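Local coordinates for malonyl CoA-acyl carrier protein transacylase (Clostridium perfringens, PDB 3PTW) that probably transfers the malonyl group from coenzyme A to the acyl carrier protein, the step that supplies extender units for fatty acid synthesis, at residues Asp24-Glu27 with Glu28-Glu31; Thr69-Ala72 with Ile73-Ala76. One frame throughout, in Å; residues are numbered along the deposited sequence.

How the contacts relate
From the N terminus, the chain first passes through contact 1, where 24-27 and 28-31 form the corner between helix 20-25 and helix 27-40; contact 2, 69-72 with 73-76, comes later, within helix 59-79. Each closes only a short turn of backbone, and the two follow in series, neither nested nor crossed. Their centres are about 9 Å apart and they touch directly: Ser29 OG lies 2.5 Å from Ala72 O, a probable hydrogen bond, and Glu28 CB packs 3.7 Å from Thr75 CG2. Together they tie the start of helix 27-40 to helix 59-79, which in turn lies against strand 4-8 of the mixed sheet.

Contact 1. Residues Asp24-Glu27 with Glu28-Glu31; sequences DNFE and ESKE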
ATOM      1  N   ASP A  24     -22.743  -5.528  -3.663  1.00 39.76           N
ATOM      2  CA  ASP A  24     -24.021  -6.059  -4.143  1.00 41.50           C
ATOM      3  C   ASP A  24     -24.166  -7.569  -4.029  1.00 41.25           C
ATOM      4  O   ASP A  24     -25.279  -8.089  -4.058  1.00 41.66           O
ATOM      5  CB  ASP A  24     -24.267  -5.641  -5.596  1.00 42.83           C
ATOM      6  CG  ASP A  24     -24.425  -4.142  -5.755  1.00 37.21           C
ATOM      7  OD1 ASP A  24     -24.712  -3.467  -4.756  1.00 43.17           O
ATOM      8  OD2 ASP A  24     -24.270  -3.639  -6.890  1.00 44.06           O
ATOM      9  N   ASN A  25     -23.051  -8.278  -3.902  1.00 40.43           N
ATOM     10  CA  ASN A  25     -23.094  -9.742  -4.013  1.00 40.90           C
ATOM     11  C   ASN A  25     -22.732 -10.496  -2.742  1.00 40.06           C
ATOM     12  O   ASN A  25     -22.977 -11.696  -2.644  1.00 40.30           O
ATOM     13  CB  ASN A  25     -22.225 -10.208  -5.185  1.00 41.13           C
ATOM     14  CG  ASN A  25     -22.744  -9.711  -6.512  1.00 38.37           C
ATOM     15  OD1 ASN A  25     -23.694 -10.260  -7.059  1.00 43.06           O
ATOM     16  ND2 ASN A  25     -22.136  -8.653  -7.027  1.00 41.78           N
ATOM     17  N   PHE A  26     -22.152  -9.791  -1.771  1.00 39.21           N
ATOM     18  CA  PHE A  26     -21.810 -10.410  -0.500  1.00 39.19           C
ATOM     19  C   PHE A  26     -22.299  -9.566   0.665  1.00 40.41           C
ATOM     20  O   PHE A  26     -21.957  -8.386   0.765  1.00 40.58           O
ATOM     21  CB  PHE A  26     -20.302 -10.688  -0.432  1.00 37.76           C
ATOM     22  CG  PHE A  26     -19.799 -11.497  -1.592  1.00 36.09           C
ATOM     23  CD1 PHE A  26     -20.095 -12.860  -1.684  1.00 38.01           C
ATOM     24  CD2 PHE A  26     -19.102 -10.888  -2.629  1.00 37.37           C
ATOM     25  CE1 PHE A  26     -19.663 -13.607  -2.783  1.00 36.83           C
ATOM     26  CE2 PHE A  26     -18.663 -11.624  -3.734  1.00 36.12           C
ATOM     27  CZ  PHE A  26     -18.943 -12.985  -3.808  1.00 37.93           C
ATOM     28  N   GLU A  27     -23.108 -10.171   1.537  1.00 41.59           N
ATOM     29  CA  GLU A  27     -23.722  -9.443   2.655  1.00 43.01           C
ATOM     30  C   GLU A  27     -22.677  -8.878   3.589  1.00 41.77           C
ATOM     31  O   GLU A  27     -22.809  -7.754   4.045  1.00 41.35           O
ATOM     32  CB  GLU A  27     -24.693 -10.329   3.446  1.00 44.69           C
ATOM     33  CG  GLU A  27     -26.093 -10.401   2.846  1.00 73.69           C
ATOM     34  CD  GLU A  27     -26.878  -9.100   3.007  1.00 48.06           C
ATOM     35  OE1 GLU A  27     -26.860  -8.516   4.116  1.00 74.19           O
ATOM     36  OE2 GLU A  27     -27.523  -8.671   2.026  1.00 74.88           O
ATOM     37  N   GLU A  28     -21.639  -9.672   3.847  1.00 41.25           N
ATOM     38  CA  GLU A  28     -20.522  -9.276   4.698  1.00 40.53           C
ATOM     39  C   GLU A  28     -19.700  -8.113   4.119  1.00 39.62           C
ATOM     40  O   GLU A  28     -19.034  -7.395   4.859  1.00 39.41           O
ATOM     41  CB  GLU A  28     -19.622 -10.486   5.010  1.00 40.75           C
ATOM     42  CG  GLU A  28     -18.903 -11.117   3.810  1.00 38.10           C
ATOM     43  CD  GLU A  28     -19.699 -12.237   3.136  1.00 42.15           C
ATOM     44  OE1 GLU A  28     -20.940 -12.279   3.277  1.00 39.62           O
ATOM     45  OE2 GLU A  28     -19.072 -13.076   2.443  1.00 39.56           O
ATOM     46  N   SER A  29     -19.752  -7.930   2.803  1.00 39.44           N
ATOM     47  CA  SER A  29     -19.065  -6.811   2.162  1.00 39.00           C
ATOM     48  C   SER A  29     -19.933  -5.551   2.269  1.00 39.60           C
ATOM     49  O   SER A  29     -19.426  -4.453   2.535  1.00 38.96           O
ATOM     50  CB  SER A  29     -18.730  -7.133   0.698  1.00 38.81           C
ATOM     51  OG  SER A  29     -17.875  -8.263   0.602  1.00 47.46           O
ATOM     52  N   LYS A  30     -21.236  -5.730   2.063  1.00 40.56           N
ATOM     53  CA  LYS A  30     -22.248  -4.717   2.362  1.00 42.40           C
ATOM     54  C   LYS A  30     -22.077  -4.191   3.795  1.00 42.78           C
ATOM     55  O   LYS A  30     -22.050  -2.977   4.025  1.00 42.99           O
ATOM     56  CB  LYS A  30     -23.657  -5.310   2.155  1.00 43.91           C
ATOM     57  CG  LYS A  30     -24.779  -4.276   1.925  1.00 62.60           C
ATOM     58  CD  LYS A  30     -26.158  -4.911   1.627  1.00 46.97           C
ATOM     59  CE  LYS A  30     -26.331  -5.362   0.159  1.00 64.12           C
ATOM     60  NZ  LYS A  30     -25.990  -6.809  -0.104  1.00 48.03           N
ATOM     61  N   GLU A  31     -21.927  -5.110   4.745  1.00 43.05           N
ATOM     62  CA  GLU A  31     -21.827  -4.756   6.162  1.00 43.81           C
ATOM     63  C   GLU A  31     -20.571  -3.931   6.460  1.00 42.79           C
ATOM     64  O   GLU A  31     -20.602  -3.015   7.293  1.00 43.16           O
ATOM     65  CB  GLU A  31     -21.879  -6.025   7.027  1.00 45.13           C
ATOM     66  CG  GLU A  31     -21.733  -5.802   8.535  1.00 61.58           C
ATOM     67  CD  GLU A  31     -22.059  -7.043   9.363  1.00 46.54           C
ATOM     68  OE1 GLU A  31     -22.497  -6.877  10.524  1.00 62.55           O
ATOM     69  OE2 GLU A  31     -21.886  -8.183   8.864  1.00 62.11           O
TER
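Glu27 and Lys30 form a salt bridge one helical turn apart, with NZ of Lys30 3.2 Å from OE2 of Glu27. The ammonium reaches this oxygen from above the carboxylate plane, 62° out of it. Both chains fold to meet: Glu27 bends at chi2 (-71°), while Lys30 turns sharply in its last two torsions and brings NZ back towards the preceding helix, where Phe23 O accepts a weak hydrogen bond from it. The ammonium thus spans the corner, firmly to Glu27 and only weakly to the end of helix 20-25. Asp24 OD1 stays 5.9 Å from Lys30 NZ, too far for a direct pair but near enough perhaps to add to the local field; the OD2 of Asp24 is paired with Lys20.

The backbone bonds of the turn come next. Phe26 O accepts a bond from Lys30 N at 3.0 Å and a weak one from Ser29 N. Glu31 N gives the next bond of the helix, to Glu27 O at 2.9 Å.

The packing centres on Phe26 CB. Ser29 OG comes within 3.6 Å of it, although this hydroxyl finds its polar partner in Ala72 O. From another direction the Glu28 carboxylate approaches, OE2 lying 3.9 Å from Phe26 CB; chi1 of 64° sets Glu28 CG between the backbone N and the carbonyl carbon, and the bend at chi2 then brings the carboxylate towards Phe26. The ring itself leads away, to Phe22 and to Leu298 and Leu301 of helix 298-315. With Phe26 at the N-cap position, this is a helix-to-helix corner at the protein surface, its new helix opening with an i to i+3 salt bridge.

Contact 2. Residues Thr69-Ala72 with Ile73-Ala76; sequences TNMA and ILTA
Thr75 crosses Met71 at an angle, and its hydroxyl folds back onto the carbonyl oxygen of Met71. Thr75 OG1 donates to Met71 O at 2.7 Å from above the carbonyl plane, 43° out of it, while Thr75 N reaches this oxygen at 2.8 Å nearly in line with the C=O bond. One acceptor is thereby held by two donors of a single residue. The torsion responsible is chi1 of Thr75, -45°, which places OG1 beside its own backbone N and leaves CG2 anti to that nitrogen, against Glu28 CB; the Thr75 side chain also touches Val32 of helix 27-40.

Met71 also crosses Leu74 obliquely. Its chain starts out opposite the backbone N (chi1 -171°) and bends at chi2, bringing SD within 4.0 Å of Leu74 CD2, a sulfur-to-methyl apolar contact. Thr69 and Ile73, by contrast, lie side by side and point the same way, Thr69 CG2 meeting Ile73 CD1 at 4.1 Å. Ile73 CG1 passes still nearer to the backbone, 3.4 Å from Thr69 O, the oxygen that accepts the helical bond from Ile73 N. Leu74 N bonds in the same manner to Asn70 O at 3.0 Å.

Most of these residues are buried, and they face different parts of the fold. Asn70 directs ND2 to Ala9 O and Ser96 OG, close to but not touching a probable nucleophile elbow. Leu74 packs on Phe6 of strand 4-8, while Ile73 and Ala76 rest on Phe22 of helix 20-25. Ala72 meets Phe33 of helix 27-40; helix 59-79 thus packs against strand 4-8 through one part of its surface and against helices 20-25 and 27-40 through others.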
ATOM      1  N   THR A  69     -12.656  -0.665   0.939  1.00 29.21           N
ATOM      2  CA  THR A  69     -12.771  -1.547  -0.213  1.00 29.40           C
ATOM      3  C   THR A  69     -11.970  -2.842  -0.002  1.00 29.78           C
ATOM      4  O   THR A  69     -12.503  -3.947  -0.195  1.00 30.50           O
ATOM      5  CB  THR A  69     -12.386  -0.780  -1.494  1.00 29.63           C
ATOM      6  OG1 THR A  69     -13.423   0.178  -1.777  1.00 28.97           O
ATOM      7  CG2 THR A  69     -12.213  -1.718  -2.695  1.00 27.62           C
ATOM      8  N   ASN A  70     -10.713  -2.692   0.421  1.00 28.87           N
ATOM      9  CA  ASN A  70      -9.846  -3.824   0.792  1.00 29.06           C
ATOM     10  C   ASN A  70     -10.487  -4.756   1.836  1.00 29.67           C
ATOM     11  O   ASN A  70     -10.398  -5.979   1.724  1.00 28.22           O
ATOM     12  CB  ASN A  70      -8.472  -3.328   1.286  1.00 28.39           C
ATOM     13  CG  ASN A  70      -7.621  -2.692   0.173  1.00 21.13           C
ATOM     14  OD1 ASN A  70      -8.038  -2.627  -0.976  1.00 29.31           O
ATOM     15  ND2 ASN A  70      -6.418  -2.222   0.522  1.00 28.44           N
ATOM     16  N   MET A  71     -11.156  -4.166   2.826  1.00 30.91           N
ATOM     17  CA  MET A  71     -11.773  -4.930   3.906  1.00 32.17           C
ATOM     18  C   MET A  71     -13.032  -5.676   3.431  1.00 32.24           C
ATOM     19  O   MET A  71     -13.214  -6.860   3.736  1.00 32.40           O
ATOM     20  CB  MET A  71     -12.098  -3.993   5.076  1.00 34.41           C
ATOM     21  CG  MET A  71     -12.552  -4.676   6.363  1.00 37.16           C
ATOM     22  SD  MET A  71     -11.362  -5.817   7.121  1.00 37.10           S
ATOM     23  CE  MET A  71     -12.219  -6.174   8.654  1.00 37.70           C
ATOM     24  N   ALA A  72     -13.881  -4.979   2.680  1.00 31.98           N
ATOM     25  CA  ALA A  72     -15.084  -5.569   2.093  1.00 32.94           C
ATOM     26  C   ALA A  72     -14.765  -6.812   1.254  1.00 32.13           C
ATOM     27  O   ALA A  72     -15.478  -7.794   1.329  1.00 32.07           O
ATOM     28  CB  ALA A  72     -15.818  -4.528   1.247  1.00 33.81           C
ATOM     29  N   ILE A  73     -13.682  -6.757   0.477  1.00 31.56           N
ATOM     30  CA  ILE A  73     -13.220  -7.900  -0.316  1.00 32.14           C
ATOM     31  C   ILE A  73     -12.621  -9.015   0.554  1.00 31.52           C
ATOM     32  O   ILE A  73     -12.953 -10.201   0.395  1.00 31.17           O
ATOM     33  CB  ILE A  73     -12.194  -7.458  -1.396  1.00 32.56           C
ATOM     34  CG1 ILE A  73     -12.876  -6.542  -2.424  1.00 31.25           C
ATOM     35  CG2 ILE A  73     -11.550  -8.688  -2.090  1.00 30.84           C
ATOM     36  CD1 ILE A  73     -11.906  -5.768  -3.323  1.00 33.17           C
ATOM     37  N   LEU A  74     -11.739  -8.627   1.472  1.00 30.91           N
ATOM     38  CA  LEU A  74     -11.137  -9.566   2.409  1.00 30.96           C
ATOM     39  C   LEU A  74     -12.177 -10.384   3.199  1.00 32.19           C
ATOM     40  O   LEU A  74     -12.006 -11.598   3.391  1.00 31.92           O
ATOM     41  CB  LEU A  74     -10.237  -8.813   3.384  1.00 30.74           C
ATOM     42  CG  LEU A  74      -9.699  -9.606   4.586  1.00 35.85           C
ATOM     43  CD1 LEU A  74      -8.791 -10.752   4.129  1.00 30.98           C
ATOM     44  CD2 LEU A  74      -8.973  -8.672   5.549  1.00 30.03           C
ATOM     45  N   THR A  75     -13.226  -9.709   3.686  1.00 33.28           N
ATOM     46  CA  THR A  75     -14.252 -10.356   4.514  1.00 34.64           C
ATOM     47  C   THR A  75     -14.958 -11.461   3.737  1.00 34.99           C
ATOM     48  O   THR A  75     -15.217 -12.531   4.282  1.00 36.18           O
ATOM     49  CB  THR A  75     -15.329  -9.340   5.044  1.00 35.68           C
ATOM     50  OG1 THR A  75     -14.692  -8.159   5.536  1.00 47.71           O
ATOM     51  CG2 THR A  75     -16.127  -9.945   6.177  1.00 47.96           C
ATOM     52  N   ALA A  76     -15.274 -11.190   2.473  1.00 34.57           N
ATOM     53  CA  ALA A  76     -15.927 -12.166   1.593  1.00 34.81           C
ATOM     54  C   ALA A  76     -14.982 -13.307   1.256  1.00 34.45           C
ATOM     55  O   ALA A  76     -15.380 -14.470   1.243  1.00 34.51           O
ATOM     56  CB  ALA A  76     -16.414 -11.492   0.329  1.00 34.76           C
TER